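Local atomic coordinates of phosphoserine aminotransferase (Bacillus circulans, PDB entry 2C0R), a protein that catalyses the reversible, pyridoxal-phosphate-dependent transamination between phosphoserine and 2-oxoglutarate in serine biosynthesis, and the matching phosphohydroxythreonine reaction of pyridoxine biosynthesis. Residues L71-G76 / D228-N233; A49-A54 / N234-T239; G67-F72 / V209-V214. The protein carries 1 engineered substitution. All coordinates share one frame; numbering follows the deposited sequence.

In the fold
The three contacts gather round strand 68-73, an outermost strand of the chain's central mixed sheet. Contact 3 pairs the start of that strand with strand 205-210; contact 1, with its centre about 10 Å from that of contact 3, sets the end of the strand against helix 227-232, and the two share Leu71 and Phe72. Contact 2, about 9 Å from contact 1 between centres, ties the loop that leaves this helix to helix 45-61. Phe72 N of the strand is hydrogen-bonded to Ser235 OG of contact 2 at 3.0 Å. Two cofactors lie nearby: Gly76 of contact 1 lies beside one pyridoxal phosphate, while Asn238 and Thr239 of contact 2 hold the phosphate of the other, across the dimer interface.

Contact 1 (L71-G76 / D228-N233); sequences LFIQGG and DTYVKN. With PLP (pyridoxal-5'-phosphate), chain C.
Ile73 lies over one face of the Tyr230 ring, the two side chains crossing at about a right angle. Its CG1 stands 3.9 Å from the ring centroid and 16° off the ring normal, a CH-pi contact displaced toward the CD2-CE2 rim. With chi1 at -51°, CG1 sits beside the backbone N and CG2 anti to it; CG2 thereby comes to the phenol end, 3.8 Å from Tyr230 OH, while CD1 reaches back to CG and CD1 of the ring.

Leu71 also meets Tyr230 at about a right angle, but at the root of the side chain. Both its methyls rest on Tyr230 CB, and CD2 also lies 3.9 Å from Val231 CG2. Strand 71-73 and helix 228-232 are thus joined by apolar groups, with an axis separation of 8.7 Å. Met83 of helix 76-88 packs on Tyr230 as well.

Beyond Gln74 the chain turns through Gly75 into Gly76, whose CA is 3.2 Å from O1P of the cofactor, so the backbone runs right against the phosphate.

No direct hydrogen bond crosses between the segments. The phenol of Tyr230 bonds to Met224 O, and a water that accepts from Gln74 N at 2.8 Å donates to Tyr230 OH at 2.9 Å. The buried hydroxyl is therefore satisfied from two sources, and the water links it to the backbone just ahead of the phosphate-binding turn.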
loop_
_atom_site.group_PDB
_atom_site.type_symbol
_atom_site.label_atom_id
_atom_site.label_comp_id
_atom_site.label_asym_id
_atom_site.label_seq_id
_atom_site.Cartn_x
_atom_site.Cartn_y
_atom_site.Cartn_z
ATOM N N LEU A 71 11.271 4.462 7.657
ATOM C CA LEU A 71 9.868 4.700 7.467
ATOM C C LEU A 71 9.274 3.678 6.513
ATOM O O LEU A 71 9.957 3.250 5.593
ATOM C CB LEU A 71 9.650 6.119 6.879
ATOM C CG LEU A 71 10.361 7.237 7.615
ATOM C CD1 LEU A 71 10.140 8.552 6.864
ATOM C CD2 LEU A 71 9.931 7.359 9.074
ATOM N N PHE A 72 8.011 3.368 6.712
ATOM C CA PHE A 72 7.266 2.542 5.781
ATOM C C PHE A 72 6.147 3.414 5.231
ATOM O O PHE A 72 5.256 3.850 6.005
ATOM C CB PHE A 72 6.695 1.327 6.469
ATOM C CG PHE A 72 7.772 0.431 7.075
ATOM C CD1 PHE A 72 7.765 0.149 8.435
ATOM C CD2 PHE A 72 8.758 -0.080 6.236
ATOM C CE1 PHE A 72 8.728 -0.647 9.033
ATOM C CE2 PHE A 72 9.728 -0.841 6.839
ATOM C CZ PHE A 72 9.741 -1.093 8.209
ATOM N N ILE A 73 6.204 3.670 3.945
ATOM C CA ILE A 73 5.272 4.583 3.270
ATOM C C ILE A 73 4.572 3.854 2.152
ATOM O O ILE A 73 5.240 3.057 1.469
ATOM C CB ILE A 73 6.021 5.825 2.776
ATOM C CG1 ILE A 73 6.840 6.427 3.908
ATOM C CG2 ILE A 73 5.040 6.786 2.144
ATOM C CD1 ILE A 73 7.583 7.739 3.635
ATOM N N GLN A 74 3.290 4.098 1.948
ATOM C CA GLN A 74 2.604 3.494 0.817
ATOM C C GLN A 74 2.857 4.347 -0.415
ATOM O O GLN A 74 3.337 5.485 -0.332
ATOM C CB GLN A 74 1.102 3.335 1.109
ATOM C CG GLN A 74 0.804 2.446 2.311
ATOM C CD GLN A 74 -0.676 2.314 2.551
ATOM O OE1 GLN A 74 -1.371 1.935 1.637
ATOM N NE2 GLN A 74 -1.139 2.626 3.782
ATOM N N GLY A 75 2.457 3.754 -1.556
ATOM C CA GLY A 75 2.428 4.477 -2.808
ATOM C C GLY A 75 3.566 4.181 -3.767
ATOM O O GLY A 75 3.608 4.806 -4.858
ATOM N N GLY A 76 4.459 3.264 -3.355
ATOM C CA GLY A 76 5.554 2.875 -4.251
ATOM C C GLY A 76 6.657 3.911 -4.281
ATOM O O GLY A 76 6.541 5.036 -3.782
ATOM N N ASP A 228 7.636 14.262 8.212
ATOM C CA ASP A 228 7.525 14.250 9.697
ATOM C C ASP A 228 6.265 13.547 10.154
ATOM O O ASP A 228 6.207 13.027 11.291
ATOM C CB ASP A 228 7.654 15.696 10.194
ATOM C CG ASP A 228 6.593 16.676 9.747
ATOM O OD1 ASP A 228 5.609 16.336 9.065
ATOM O OD2 ASP A 228 6.773 17.877 10.082
ATOM N N THR A 229 5.246 13.467 9.305
ATOM C CA THR A 229 4.078 12.622 9.688
ATOM C C THR A 229 4.510 11.201 9.988
ATOM O O THR A 229 3.989 10.544 10.886
ATOM C CB THR A 229 3.050 12.592 8.544
ATOM O OG1 THR A 229 2.623 13.944 8.394
ATOM C CG2 THR A 229 1.874 11.648 8.859
ATOM N N TYR A 230 5.413 10.657 9.159
ATOM C CA TYR A 230 5.896 9.274 9.347
ATOM C C TYR A 230 6.897 9.237 10.480
ATOM O O TYR A 230 6.831 8.293 11.280
ATOM C CB TYR A 230 6.466 8.715 8.032
ATOM C CG TYR A 230 5.383 8.696 6.969
ATOM C CD1 TYR A 230 5.098 9.773 6.164
ATOM C CD2 TYR A 230 4.624 7.536 6.798
ATOM C CE1 TYR A 230 4.118 9.739 5.208
ATOM C CE2 TYR A 230 3.610 7.481 5.837
ATOM C CZ TYR A 230 3.367 8.586 5.057
ATOM O OH TYR A 230 2.367 8.548 4.101
ATOM N N VAL A 231 7.794 10.244 10.572
ATOM C CA VAL A 231 8.787 10.172 11.618
ATOM C C VAL A 231 8.121 10.280 12.986
ATOM O O VAL A 231 8.346 9.471 13.865
ATOM C CB VAL A 231 9.860 11.256 11.460
ATOM C CG1 VAL A 231 10.785 11.241 12.682
ATOM C CG2 VAL A 231 10.617 11.069 10.143
ATOM N N LYS A 232 7.289 11.292 13.170
ATOM C CA LYS A 232 6.726 11.591 14.483
ATOM C C LYS A 232 5.773 10.510 14.936
ATOM O O LYS A 232 5.556 10.365 16.123
ATOM C CB LYS A 232 5.994 12.949 14.423
ATOM C CG LYS A 232 7.024 14.069 14.198
ATOM C CD LYS A 232 6.346 15.438 14.140
ATOM C CE LYS A 232 7.404 16.504 14.503
ATOM N NZ LYS A 232 8.745 15.813 14.329
ATOM N N ASN A 233 5.195 9.771 13.992
ATOM C CA ASN A 233 4.219 8.757 14.322
ATOM C C ASN A 233 4.725 7.343 14.045
ATOM O O ASN A 233 3.944 6.383 14.038
ATOM C CB ASN A 233 2.931 8.946 13.526
ATOM C CG ASN A 233 2.287 10.303 13.864
ATOM O OD1 ASN A 233 2.390 11.275 13.118
ATOM N ND2 ASN A 233 1.659 10.247 15.011
HETATM N N1 PLP C . 12.441 3.174 -9.243
HETATM C C2 PLP C . 13.037 2.024 -9.666
HETATM C C2A PLP C . 14.561 2.031 -9.757
HETATM C C3 PLP C . 12.292 0.923 -9.971
HETATM O O3 PLP C . 12.878 -0.248 -10.336
HETATM C C4 PLP C . 10.922 0.977 -9.773
HETATM C C4A PLP C . 10.079 -0.255 -10.110
HETATM C C5 PLP C . 10.334 2.174 -9.423
HETATM C C6 PLP C . 11.083 3.251 -9.071
HETATM C C5A PLP C . 8.805 2.300 -9.364
HETATM O O4P PLP C . 8.306 1.632 -8.211
HETATM P P PLP C . 6.750 1.591 -7.866
HETATM O O1P PLP C . 6.668 0.963 -6.503
HETATM O O2P PLP C . 6.148 0.728 -8.955
HETATM O O3P PLP C . 6.268 2.997 -7.919
HETATM O O HOH W 1 1.632 5.834 3.380
#

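Contact 2 (A49-A54 / N234-T239); sequences AVHNEA and NSLYNT. With PLP (pyridoxal-5'-phosphate), chain D.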
loop_
_atom_site.group_PDB
_atom_site.type_symbol
_atom_site.label_atom_id
_atom_site.label_comp_id
_atom_site.label_asym_id
_atom_site.label_seq_id
_atom_site.Cartn_x
_atom_site.Cartn_y
_atom_site.Cartn_z
ATOM N N ALA A 49 5.301 -4.832 17.529
ATOM C CA ALA A 49 6.600 -5.489 17.661
ATOM C C ALA A 49 7.199 -5.820 16.289
ATOM O O ALA A 49 8.399 -5.656 16.063
ATOM C CB ALA A 49 6.478 -6.773 18.489
ATOM N N VAL A 50 6.363 -6.309 15.370
ATOM C CA VAL A 50 6.824 -6.663 14.043
ATOM C C VAL A 50 7.274 -5.401 13.309
ATOM O O VAL A 50 8.327 -5.335 12.667
ATOM C CB VAL A 50 5.702 -7.366 13.238
ATOM C CG1 VAL A 50 6.020 -7.454 11.766
ATOM C CG2 VAL A 50 5.432 -8.742 13.863
ATOM N N HIS A 51 6.421 -4.376 13.428
ATOM C CA HIS A 51 6.696 -3.084 12.753
ATOM C C HIS A 51 8.009 -2.478 13.181
ATOM O O HIS A 51 8.785 -1.948 12.365
ATOM C CB HIS A 51 5.505 -2.183 13.129
ATOM C CG HIS A 51 5.437 -0.865 12.437
ATOM N ND1 HIS A 51 4.859 -0.715 11.185
ATOM C CD2 HIS A 51 5.845 0.349 12.869
ATOM C CE1 HIS A 51 4.940 0.591 10.888
ATOM N NE2 HIS A 51 5.534 1.254 11.881
ATOM N N ASN A 52 8.270 -2.528 14.506
ATOM C CA ASN A 52 9.515 -2.000 15.048
ATOM C C ASN A 52 10.701 -2.920 14.806
ATOM O O ASN A 52 11.815 -2.437 14.556
ATOM C CB ASN A 52 9.333 -1.730 16.530
ATOM C CG ASN A 52 8.440 -0.546 16.773
ATOM O OD1 ASN A 52 7.517 -0.557 17.630
ATOM N ND2 ASN A 52 8.674 0.473 16.002
ATOM N N GLU A 53 10.516 -4.211 14.833
ATOM C CA GLU A 53 11.587 -5.168 14.580
ATOM C C GLU A 53 12.105 -5.027 13.154
ATOM O O GLU A 53 13.302 -5.140 12.917
ATOM C CB GLU A 53 11.091 -6.608 14.836
ATOM C CG GLU A 53 12.109 -7.720 14.627
ATOM C CD GLU A 53 11.454 -9.089 14.537
ATOM O OE1 GLU A 53 10.349 -9.279 15.043
ATOM O OE2 GLU A 53 11.994 -10.004 13.893
ATOM N N ALA A 54 11.181 -4.783 12.231
ATOM C CA ALA A 54 11.613 -4.675 10.836
ATOM C C ALA A 54 12.590 -3.505 10.701
ATOM O O ALA A 54 13.570 -3.623 9.991
ATOM C CB ALA A 54 10.409 -4.493 9.923
ATOM N N ASN A 234 6.018 7.199 13.807
ATOM C CA ASN A 234 6.588 5.881 13.533
ATOM C C ASN A 234 5.856 5.131 12.432
ATOM O O ASN A 234 5.670 3.895 12.576
ATOM C CB ASN A 234 6.637 5.060 14.824
ATOM C CG ASN A 234 7.468 3.796 14.695
ATOM O OD1 ASN A 234 8.410 3.705 13.862
ATOM N ND2 ASN A 234 7.142 2.788 15.536
ATOM N N SER A 235 5.497 5.820 11.378
ATOM C CA SER A 235 4.792 5.245 10.240
ATOM C C SER A 235 3.444 4.674 10.625
ATOM O O SER A 235 2.867 3.873 9.893
ATOM C CB SER A 235 5.665 4.224 9.470
ATOM O OG SER A 235 6.876 4.840 9.076
ATOM N N LEU A 236 2.902 5.101 11.747
ATOM C CA LEU A 236 1.593 4.622 12.187
ATOM C C LEU A 236 0.572 5.744 12.310
ATOM O O LEU A 236 -0.463 5.574 12.976
ATOM C CB LEU A 236 1.703 3.930 13.558
ATOM C CG LEU A 236 2.599 2.674 13.563
ATOM C CD1 LEU A 236 2.869 2.209 14.993
ATOM C CD2 LEU A 236 2.030 1.524 12.752
ATOM N N TYR A 237 0.786 6.881 11.688
ATOM C CA TYR A 237 -0.210 7.931 11.713
ATOM C C TYR A 237 -1.540 7.431 11.192
ATOM O O TYR A 237 -2.580 7.737 11.759
ATOM C CB TYR A 237 0.292 9.144 10.880
ATOM C CG TYR A 237 -0.826 10.184 10.768
ATOM C CD1 TYR A 237 -1.123 11.071 11.805
ATOM C CD2 TYR A 237 -1.570 10.276 9.594
ATOM C CE1 TYR A 237 -2.155 11.994 11.654
ATOM C CE2 TYR A 237 -2.593 11.175 9.451
ATOM C CZ TYR A 237 -2.883 12.032 10.489
ATOM O OH TYR A 237 -3.907 12.956 10.298
ATOM N N ASN A 238 -1.468 6.698 10.097
ATOM C CA ASN A 238 -2.639 5.968 9.610
ATOM C C ASN A 238 -2.318 4.477 9.528
ATOM O O ASN A 238 -1.262 4.041 9.989
ATOM C CB ASN A 238 -3.176 6.497 8.293
ATOM C CG ASN A 238 -2.370 6.085 7.106
ATOM O OD1 ASN A 238 -1.173 5.845 7.168
ATOM N ND2 ASN A 238 -3.081 6.005 5.960
ATOM N N THR A 239 -3.257 3.734 8.959
ATOM C CA THR A 239 -3.057 2.283 8.979
ATOM C C THR A 239 -1.907 1.927 8.038
ATOM O O THR A 239 -1.994 2.226 6.856
ATOM C CB THR A 239 -4.350 1.541 8.600
ATOM O OG1 THR A 239 -5.412 2.126 9.385
ATOM C CG2 THR A 239 -4.165 0.085 8.948
HETATM N N1 PLP D . -12.085 7.152 7.424
HETATM C C2 PLP D . -12.795 6.297 8.211
HETATM C C2A PLP D . -14.305 6.348 8.251
HETATM C C3 PLP D . -12.082 5.337 8.921
HETATM O O3 PLP D . -12.825 4.484 9.663
HETATM C C4 PLP D . -10.716 5.204 8.794
HETATM C C4A PLP D . -9.855 4.155 9.536
HETATM C C5 PLP D . -10.049 6.119 8.030
HETATM C C6 PLP D . -10.741 7.062 7.315
HETATM C C5A PLP D . -8.521 6.157 7.951
HETATM O O4P PLP D . -8.043 5.107 7.089
HETATM P P PLP D . -6.511 4.860 6.801
HETATM O O1P PLP D . -6.472 3.790 5.749
HETATM O O2P PLP D . -5.905 4.453 8.123
HETATM O O3P PLP D . -5.955 6.172 6.315
#
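His51 reaches out from helix 45-61 and donates from NE2 to the backbone O of Asn234, over 2.7 Å with an N-H...O angle of 156°. The acceptor lies near the imidazole plane, and the nitrogen lies in the carbonyl plane. CG of His51 is anti to the backbone N (chi1 -172°); the imidazole reaches the loop with NE2 foremost. At the other ring nitrogen, ND1 is hydrogen-bonded to Tyr47 OH, so both nitrogens are engaged and the rotation of the ring is fixed.

This is the tight, buried part of the contact. Leu236 CD2 sits over one face of the imidazole, 3.7 Å from its centroid and 17° off the normal, in a CH-pi contact shifted toward the CE1-NE2 rim. Ser235 CB fills in at the edge, 3.8 Å from His51 NE2.

The looser side is formed by Asn52 and Asn234, both partly exposed, whose side chains cross with their amide planes nearly coplanar. The loop buries much less of Asn52 than of His51. Asn234 OD1 turns to other partners, Gln55 NE2 and Lys69 NZ, which tie the loop to helix 45-61 and strand 68-73.

Asn234, at positive phi, is the C-prime residue of a Schellman motif that closes helix 227-232. The loop it starts ends at the cofactor: Asn238 ND2 donates to phosphate O3P at 2.9 Å, and Thr239 gives both its N and OG1 to O2P. Because Ala77, Ser78, Thr153 and Gln196 of the second subunit bind the same cofactor, this is the composite, interface-spanning pyridoxal phosphate site of a dimeric aminotransferase.

Contact 3 (G67-F72 / V209-V214); sequences GYKVLF and VREDLV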
loop_
_atom_site.group_PDB
_atom_site.type_symbol
_atom_site.label_atom_id
_atom_site.label_comp_id
_atom_site.label_asym_id
_atom_site.label_seq_id
_atom_site.Cartn_x
_atom_site.Cartn_y
_atom_site.Cartn_z
ATOM N N GLY A 67 21.113 7.996 13.750
ATOM C CA GLY A 67 20.555 9.199 13.238
ATOM C C GLY A 67 19.651 9.010 12.038
ATOM O O GLY A 67 19.282 10.039 11.413
ATOM N N TYR A 68 19.312 7.783 11.683
ATOM C CA TYR A 68 18.414 7.501 10.587
ATOM C C TYR A 68 17.146 6.807 11.044
ATOM O O TYR A 68 17.177 5.950 11.924
ATOM C CB TYR A 68 19.064 6.545 9.541
ATOM C CG TYR A 68 20.139 7.292 8.789
ATOM C CD1 TYR A 68 21.421 7.449 9.306
ATOM C CD2 TYR A 68 19.865 7.830 7.538
ATOM C CE1 TYR A 68 22.382 8.139 8.573
ATOM C CE2 TYR A 68 20.820 8.524 6.805
ATOM C CZ TYR A 68 22.084 8.673 7.339
ATOM O OH TYR A 68 23.059 9.363 6.641
ATOM N N LYS A 69 16.038 7.192 10.443
ATOM C CA LYS A 69 14.790 6.519 10.767
ATOM C C LYS A 69 14.329 5.703 9.568
ATOM O O LYS A 69 14.374 6.209 8.437
ATOM C CB LYS A 69 13.721 7.548 11.136
ATOM C CG LYS A 69 12.417 6.921 11.623
ATOM C CD LYS A 69 12.503 6.274 12.997
ATOM C CE LYS A 69 11.102 5.717 13.293
ATOM N NZ LYS A 69 11.096 4.788 14.455
ATOM N N VAL A 70 13.892 4.484 9.817
ATOM C CA VAL A 70 13.272 3.677 8.776
ATOM C C VAL A 70 11.764 3.965 8.786
ATOM O O VAL A 70 11.115 3.747 9.804
ATOM C CB VAL A 70 13.542 2.183 8.987
ATOM C CG1 VAL A 70 12.834 1.335 7.953
ATOM C CG2 VAL A 70 15.042 1.920 9.017
ATOM N N LEU A 71 11.271 4.462 7.657
ATOM C CA LEU A 71 9.868 4.700 7.467
ATOM C C LEU A 71 9.274 3.678 6.513
ATOM O O LEU A 71 9.957 3.250 5.593
ATOM C CB LEU A 71 9.650 6.119 6.879
ATOM C CG LEU A 71 10.361 7.237 7.615
ATOM C CD1 LEU A 71 10.140 8.552 6.864
ATOM C CD2 LEU A 71 9.931 7.359 9.074
ATOM N N PHE A 72 8.011 3.368 6.712
ATOM C CA PHE A 72 7.266 2.542 5.781
ATOM C C PHE A 72 6.147 3.414 5.231
ATOM O O PHE A 72 5.256 3.850 6.005
ATOM C CB PHE A 72 6.695 1.327 6.469
ATOM C CG PHE A 72 7.772 0.431 7.075
ATOM C CD1 PHE A 72 7.765 0.149 8.435
ATOM C CD2 PHE A 72 8.758 -0.080 6.236
ATOM C CE1 PHE A 72 8.728 -0.647 9.033
ATOM C CE2 PHE A 72 9.728 -0.841 6.839
ATOM C CZ PHE A 72 9.741 -1.093 8.209
ATOM N N VAL A 209 15.729 7.744 6.261
ATOM C CA VAL A 209 15.985 9.160 6.177
ATOM C C VAL A 209 16.776 9.619 7.389
ATOM O O VAL A 209 16.586 9.200 8.516
ATOM C CB VAL A 209 14.642 9.905 6.030
ATOM C CG1 VAL A 209 13.770 9.762 7.292
ATOM C CG2 VAL A 209 14.920 11.334 5.641
ATOM N N ARG A 210 17.715 10.502 7.094
ATOM C CA ARG A 210 18.499 11.156 8.137
ATOM C C ARG A 210 17.534 12.053 8.931
ATOM O O ARG A 210 16.871 12.908 8.340
ATOM C CB ARG A 210 19.648 11.931 7.503
ATOM C CG ARG A 210 20.837 12.076 8.443
ATOM C CD ARG A 210 22.082 12.628 7.805
ATOM N NE ARG A 210 21.788 13.922 7.173
ATOM C CZ ARG A 210 22.322 14.245 6.001
ATOM N NH1 ARG A 210 23.136 13.390 5.380
ATOM N NH2 ARG A 210 22.047 15.405 5.445
ATOM N N GLU A 211 17.450 11.813 10.229
ATOM C CA GLU A 211 16.403 12.461 11.000
ATOM C C GLU A 211 16.542 13.969 10.896
ATOM O O GLU A 211 15.545 14.691 10.823
ATOM C CB GLU A 211 16.468 11.988 12.462
ATOM C CG GLU A 211 15.970 10.558 12.609
ATOM C CD GLU A 211 16.364 9.893 13.916
ATOM O OE1 GLU A 211 17.366 10.249 14.594
ATOM O OE2 GLU A 211 15.659 8.944 14.336
ATOM N N ASP A 212 17.765 14.472 10.837
ATOM C CA ASP A 212 17.977 15.920 10.833
ATOM C C ASP A 212 17.456 16.612 9.580
ATOM O O ASP A 212 17.273 17.832 9.507
ATOM C CB ASP A 212 19.463 16.223 11.071
ATOM C CG ASP A 212 20.385 15.538 10.101
ATOM O OD1 ASP A 212 20.052 15.413 8.918
ATOM O OD2 ASP A 212 21.491 15.125 10.506
ATOM N N LEU A 213 17.160 15.828 8.550
ATOM C CA LEU A 213 16.639 16.410 7.324
ATOM C C LEU A 213 15.124 16.619 7.306
ATOM O O LEU A 213 14.619 17.374 6.470
ATOM C CB LEU A 213 17.016 15.530 6.116
ATOM C CG LEU A 213 18.523 15.523 5.857
ATOM C CD1 LEU A 213 18.766 14.864 4.501
ATOM C CD2 LEU A 213 19.199 16.883 5.843
ATOM N N VAL A 214 14.437 15.949 8.212
ATOM C CA VAL A 214 12.973 15.926 8.159
ATOM C C VAL A 214 12.303 16.307 9.467
ATOM O O VAL A 214 11.159 15.949 9.765
ATOM C CB VAL A 214 12.483 14.520 7.742
ATOM C CG1 VAL A 214 12.819 14.284 6.280
ATOM C CG2 VAL A 214 13.108 13.411 8.568
HETATM O O HOH W 2 20.065 12.608 12.066
HETATM O O HOH W 3 25.131 11.724 6.718
#
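The Tyr68 ring carries the Arg210 side chain over one face, the two lying side by side and pointing the same way. Arg210 CG stands 4.1 Å from the ring centroid, 25° off the normal, in a CH-pi contact shifted toward the CZ-CE2 rim. The aliphatic part of the arginine does the stacking; its guanidinium plane is turned 71° from the ring. Tyr68 OH comes near that group's plane at its edge, and a water joins the two, donating to Tyr68 OH and accepting from Arg210 NH1. The phenol also bonds to Phe188 O. In the guanidinium plane, Arg210 NE donates to the syn lone pair of Asp212 OD1 at 2.9 Å, a hydrogen bond that is part of a salt bridge and anchors the bent end of the chain.

Under these side chains runs the antiparallel pairing of strands 68-73 and 205-210, at one margin of the mixed sheet in the large domain of this aminotransferase fold. Tyr68 and Arg210 form a non-hydrogen-bonded pair on one face. Lys69 and Val209 are the hydrogen-bonded pair of the other, exchanging N-H...O bonds of 2.8 Å from Lys69 N to Val209 O and 3.0 Å from Val209 N to Lys69 O.

Past the last pair, Glu211 N, at the start of a 3-10 turn, donates almost straight (178°) to Gly67 O at 2.8 Å. A water donates to the same carbonyl and accepts from Asp212 N. The extended Glu211 side chain lies against Gly67, OE1 3.6 Å from Gly67 CA, whereas Lys69 NZ leads off to Gln55 OE1. On the Lys69 face, Val209 CG1 touches Leu71 CD1 at 3.9 Å.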